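Local coordinates for probable ferredoxin-dependent nitrite reductase NirA (Mycobacterium tuberculosis, PDB 1ZJ8), which reduces sulfite to sulfide with electrons from ferredoxin, using a siroheme and a [4Fe-4S] cluster, at residues Val343-Leu348 with Asn353-Ala358; Arg385-Pro388 with Leu392-Leu395. All blocks are in the same frame, centred on the assembly; numbering follows the deposited sequence.

Contact 1: residues Val343-Leu348 with Asn353-Ala358; sequences VGVQRL and NAVGVA
Gly-344 and Gly-356 exchange a reciprocal pair of backbone hydrogen bonds, Gly-344 N to Gly-356 O at 3.0 Å and Gly-356 N back to Gly-344 O. Two residues along, Gln-346 and Ala-354 repeat the pattern, with Gln-346 N 2.8 Å from Ala-354 O. All four bonds are nearly straight. Between these hydrogen-bonded pairs lies Val-345 with Val-355, a non-hydrogen-bonded pair whose CA atoms are 4.4 Å apart; Arg-347 with Asn-353 is the next of that kind. The strands run antiparallel, 160° between their directions. Gly-344 has a positive phi, a region open chiefly to glycine.

Apolar contacts form on both faces of the hairpin. On the face carrying Gln-346 and Ala-354, both methyls of Leu-348 reach the Ala-354 CB, the closer being CD1 at 3.7 Å, while CD1 also lies over the Asn-353 to Ala-354 peptide. Gln-346 CG adds a looser touch on the same CB. On the other face, Val-345 CG2 meets Val-355 CG2 at 4.3 Å, and Leu-402 of helix 399-411 packs against both valines.

The polar contact sets an amide oxygen on a flat cation. Asn-353 OD1 lies 3.5 Å above the plane of the Arg-347 guanidinium, over the centre of one face, and the amide is tilted 53° to it, so that the oxygen and not the amide face does the touching. Bends at chi2 and chi3 fold the arginine back over the asparagine. Their bonding partners lie elsewhere: Asp-399 makes a salt bridge with Arg-347 NH1 and accepts from Asn-353 ND2, and Gly-351 O takes a further bond from NH1.

The whole is a two-stranded antiparallel beta hairpin, with strand 344-347 at the margin of the five-stranded sheet in a ferredoxin-like half domain.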
loop_
_atom_site.group_PDB
_atom_site.type_symbol
_atom_site.label_atom_id
_atom_site.label_comp_id
_atom_site.label_asym_id
_atom_site.label_seq_id
_atom_site.Cartn_x
_atom_site.Cartn_y
_atom_site.Cartn_z
ATOM N N VAL A 343 -9.756 6.213 -11.838
ATOM C CA VAL A 343 -9.055 6.903 -12.907
ATOM C C VAL A 343 -10.031 7.483 -13.961
ATOM O O VAL A 343 -11.004 6.835 -14.336
ATOM C CB VAL A 343 -7.996 5.968 -13.530
ATOM C CG1 VAL A 343 -7.675 6.350 -14.960
ATOM C CG2 VAL A 343 -6.724 5.973 -12.660
ATOM N N GLY A 344 -9.766 8.704 -14.435
ATOM C CA GLY A 344 -10.642 9.359 -15.412
ATOM C C GLY A 344 -11.537 10.368 -14.726
ATOM O O GLY A 344 -11.294 10.716 -13.555
ATOM N N VAL A 345 -12.571 10.834 -15.427
ATOM C CA VAL A 345 -13.433 11.913 -14.925
ATOM C C VAL A 345 -14.726 11.325 -14.413
ATOM O O VAL A 345 -15.294 10.446 -15.059
ATOM C CB VAL A 345 -13.777 12.950 -16.020
ATOM C CG1 VAL A 345 -14.517 14.121 -15.413
ATOM C CG2 VAL A 345 -12.542 13.436 -16.723
ATOM N N GLN A 346 -15.190 11.800 -13.257
ATOM C CA GLN A 346 -16.507 11.397 -12.735
ATOM C C GLN A 346 -17.245 12.550 -12.060
ATOM O O GLN A 346 -16.626 13.490 -11.586
ATOM C CB GLN A 346 -16.413 10.174 -11.813
ATOM C CG GLN A 346 -15.737 10.402 -10.499
ATOM C CD GLN A 346 -15.835 9.193 -9.604
ATOM O OE1 GLN A 346 -16.900 8.922 -9.040
ATOM N NE2 GLN A 346 -14.728 8.457 -9.453
ATOM N N ARG A 347 -18.573 12.451 -12.047
ATOM C CA ARG A 347 -19.440 13.460 -11.479
ATOM C C ARG A 347 -19.587 13.230 -9.969
ATOM O O ARG A 347 -19.627 12.089 -9.483
ATOM C CB ARG A 347 -20.809 13.419 -12.167
ATOM C CG ARG A 347 -21.815 14.476 -11.708
ATOM C CD ARG A 347 -21.423 15.909 -12.080
ATOM N NE ARG A 347 -21.397 16.091 -13.531
ATOM C CZ ARG A 347 -20.893 17.149 -14.175
ATOM N NH1 ARG A 347 -20.372 18.180 -13.519
ATOM N NH2 ARG A 347 -20.913 17.180 -15.499
ATOM N N LEU A 348 -19.692 14.344 -9.244
ATOM C CA LEU A 348 -19.681 14.346 -7.795
ATOM C C LEU A 348 -20.979 14.881 -7.209
ATOM O O LEU A 348 -21.693 15.651 -7.866
ATOM C CB LEU A 348 -18.507 15.194 -7.339
ATOM C CG LEU A 348 -17.181 14.657 -7.869
ATOM C CD1 LEU A 348 -16.039 15.485 -7.303
ATOM C CD2 LEU A 348 -17.016 13.206 -7.500
ATOM N N ASN A 353 -16.642 17.977 -10.615
ATOM C CA ASN A 353 -16.022 16.766 -11.115
ATOM C C ASN A 353 -14.810 16.343 -10.342
ATOM O O ASN A 353 -14.079 17.165 -9.812
ATOM C CB ASN A 353 -15.567 16.957 -12.553
ATOM C CG ASN A 353 -16.707 17.211 -13.488
ATOM O OD1 ASN A 353 -17.384 16.278 -13.955
ATOM N ND2 ASN A 353 -16.933 18.493 -13.781
ATOM N N ALA A 354 -14.584 15.040 -10.315
ATOM C CA ALA A 354 -13.301 14.465 -9.907
ATOM C C ALA A 354 -12.547 13.910 -11.125
ATOM O O ALA A 354 -13.128 13.242 -11.975
ATOM C CB ALA A 354 -13.521 13.334 -8.892
ATOM N N VAL A 355 -11.245 14.132 -11.160
ATOM C CA VAL A 355 -10.394 13.708 -12.266
ATOM C C VAL A 355 -9.268 12.853 -11.690
ATOM O O VAL A 355 -8.494 13.329 -10.870
ATOM C CB VAL A 355 -9.803 14.960 -12.972
ATOM C CG1 VAL A 355 -8.785 14.596 -14.040
ATOM C CG2 VAL A 355 -10.924 15.792 -13.549
ATOM N N GLY A 356 -9.186 11.588 -12.089
ATOM C CA GLY A 356 -8.089 10.713 -11.633
ATOM C C GLY A 356 -7.012 10.566 -12.700
ATOM O O GLY A 356 -7.318 10.393 -13.885
ATOM N N VAL A 357 -5.754 10.627 -12.289
ATOM C CA VAL A 357 -4.654 10.531 -13.236
ATOM C C VAL A 357 -3.736 9.398 -12.871
ATOM O O VAL A 357 -3.616 9.020 -11.708
ATOM C CB VAL A 357 -3.792 11.802 -13.312
ATOM C CG1 VAL A 357 -4.519 12.879 -14.062
ATOM C CG2 VAL A 357 -3.374 12.289 -11.930
ATOM N N ALA A 358 -3.062 8.879 -13.886
ATOM C CA ALA A 358 -2.269 7.667 -13.746
ATOM C C ALA A 358 -0.838 7.956 -14.115
ATOM O O ALA A 358 -0.512 8.051 -15.290
ATOM C CB ALA A 358 -2.806 6.534 -14.649
#

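Contact 2: residues Arg385-Pro388 with Leu392-Leu395; sequences RFTP and LVIL
The guanidinium of Arg-385 has the CD1 methyl of Leu-395 over one face, 3.4 Å above the plane and displaced toward the rim. NE is the closest guanidinium atom to that methyl, at 3.5 Å, and CD of the same arginine lies beside it, which makes this a contact of alkyl group on flat cation, with the two side chains crossing at about a right angle. A chi2 of 92° turns the arginine chain at CG and carries CD and the guanidinium toward the leucine. The polar end is held, weakly, by NH1 bonds to the carbonyls of Pro-183 and Ala-185.

The Phe-386 ring is met at its edge: Leu-392 CB approaches CD1 from near the ring plane, 4.1 Å away. These two side chains lie side by side and point the same way, and Ile-138 of strand 135-138 touches both of them.

On the face that carries Arg-385 and Val-393, the Thr-387 and Val-393 side chains cross at about a right angle, Thr-387 OG1 lying 3.8 Å from Val-393 CG1. The hydroxyl has a weak hydrogen bond with Lys-391 O, in the connection between the two segments.

The backbone pairing runs between the two faces. Arg-385 N gives a bond of 2.7 Å to Val-393 O, and Val-393 N returns one of 2.9 Å to Arg-385 O, both close to linear. Phe-386 and Leu-392 form the neighbouring non-hydrogen-bonded pair, and the Leu-392 CA leans a C-H toward Arg-385 O.

Such pairing defines an antiparallel beta hairpin, here in the interior of the five-stranded sheet of a ferredoxin-like half domain, between strands 115-116 and 353-357.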
loop_
_atom_site.group_PDB
_atom_site.type_symbol
_atom_site.label_atom_id
_atom_site.label_comp_id
_atom_site.label_asym_id
_atom_site.label_seq_id
_atom_site.Cartn_x
_atom_site.Cartn_y
_atom_site.Cartn_z
ATOM N N ARG A 385 -6.495 13.640 -3.521
ATOM C CA ARG A 385 -6.326 12.391 -2.796
ATOM C C ARG A 385 -5.322 11.478 -3.499
ATOM O O ARG A 385 -5.366 11.343 -4.734
ATOM C CB ARG A 385 -7.667 11.649 -2.724
ATOM C CG ARG A 385 -8.604 12.074 -1.584
ATOM C CD ARG A 385 -9.567 13.156 -2.017
ATOM N NE ARG A 385 -10.185 13.844 -0.881
ATOM C CZ ARG A 385 -11.304 13.459 -0.264
ATOM N NH1 ARG A 385 -11.980 12.383 -0.637
ATOM N NH2 ARG A 385 -11.769 14.190 0.732
ATOM N N PHE A 386 -4.451 10.824 -2.736
ATOM C CA PHE A 386 -3.677 9.718 -3.287
ATOM C C PHE A 386 -4.500 8.424 -3.213
ATOM O O PHE A 386 -5.382 8.319 -2.370
ATOM C CB PHE A 386 -2.352 9.532 -2.521
ATOM C CG PHE A 386 -1.404 10.729 -2.580
ATOM C CD1 PHE A 386 -1.212 11.446 -3.764
ATOM C CD2 PHE A 386 -0.669 11.099 -1.455
ATOM C CE1 PHE A 386 -0.336 12.550 -3.815
ATOM C CE2 PHE A 386 0.205 12.179 -1.499
ATOM C CZ PHE A 386 0.373 12.911 -2.688
ATOM N N THR A 387 -4.170 7.444 -4.058
ATOM C CA THR A 387 -4.996 6.235 -4.305
ATOM C C THR A 387 -4.304 4.986 -3.772
ATOM O O THR A 387 -3.088 4.907 -3.755
ATOM C CB THR A 387 -5.240 6.060 -5.841
ATOM O OG1 THR A 387 -5.867 7.244 -6.340
ATOM C CG2 THR A 387 -6.134 4.870 -6.223
ATOM N N PRO A 388 -5.068 4.006 -3.279
ATOM C CA PRO A 388 -4.397 2.727 -2.998
ATOM C C PRO A 388 -3.910 1.944 -4.224
ATOM O O PRO A 388 -3.512 0.793 -4.077
ATOM C CB PRO A 388 -5.452 1.940 -2.202
ATOM C CG PRO A 388 -6.485 2.987 -1.761
ATOM C CD PRO A 388 -6.479 4.015 -2.832
ATOM N N LEU A 392 -3.411 9.446 -8.370
ATOM C CA LEU A 392 -3.964 10.602 -7.657
ATOM C C LEU A 392 -5.201 11.173 -8.311
ATOM O O LEU A 392 -5.300 11.218 -9.533
ATOM C CB LEU A 392 -2.918 11.707 -7.436
ATOM C CG LEU A 392 -1.652 11.766 -8.281
ATOM C CD1 LEU A 392 -0.872 13.065 -7.978
ATOM C CD2 LEU A 392 -0.757 10.571 -8.025
ATOM N N VAL A 393 -6.129 11.626 -7.472
ATOM C CA VAL A 393 -7.335 12.270 -7.965
ATOM C C VAL A 393 -7.576 13.630 -7.315
ATOM O O VAL A 393 -7.420 13.785 -6.106
ATOM C CB VAL A 393 -8.571 11.314 -7.898
ATOM C CG1 VAL A 393 -8.257 10.062 -7.105
ATOM C CG2 VAL A 393 -9.817 12.017 -7.387
ATOM N N ILE A 394 -7.949 14.600 -8.152
ATOM C CA ILE A 394 -8.275 15.978 -7.751
ATOM C C ILE A 394 -9.783 16.185 -7.716
ATOM O O ILE A 394 -10.443 15.904 -8.702
ATOM C CB ILE A 394 -7.774 17.010 -8.798
ATOM C CG1 ILE A 394 -6.391 16.662 -9.366
ATOM C CG2 ILE A 394 -7.748 18.419 -8.202
ATOM C CD1 ILE A 394 -5.273 16.818 -8.391
ATOM N N LEU A 395 -10.326 16.728 -6.629
ATOM C CA LEU A 395 -11.767 16.988 -6.547
ATOM C C LEU A 395 -12.156 18.443 -6.873
ATOM O O LEU A 395 -11.301 19.317 -7.004
ATOM C CB LEU A 395 -12.262 16.628 -5.148
ATOM C CG LEU A 395 -11.783 15.320 -4.551
ATOM C CD1 LEU A 395 -12.434 15.138 -3.214
ATOM C CD2 LEU A 395 -12.127 14.178 -5.457
#

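Contacts 1 and 2 are successive hairpins in one sheet, their centres about 9 Å apart. The second strand of contact 1 lies next to the second strand of contact 2, and probable backbone hydrogen bonds join them: Val-357 N to Leu-392 O at 2.9 Å and Ile-394 N to Val-355 O at 3.1 Å. Side chains also meet across the seam, Ala-354 CB lying 3.8 Å from Leu-395 CD2. Strand order thus runs from 344-347 at the sheet margin inward to 384-386. The Phe-386 side chain of contact 2 comes to about 9 Å from the siroheme, though both contacts lie away from the cofactor-binding sites.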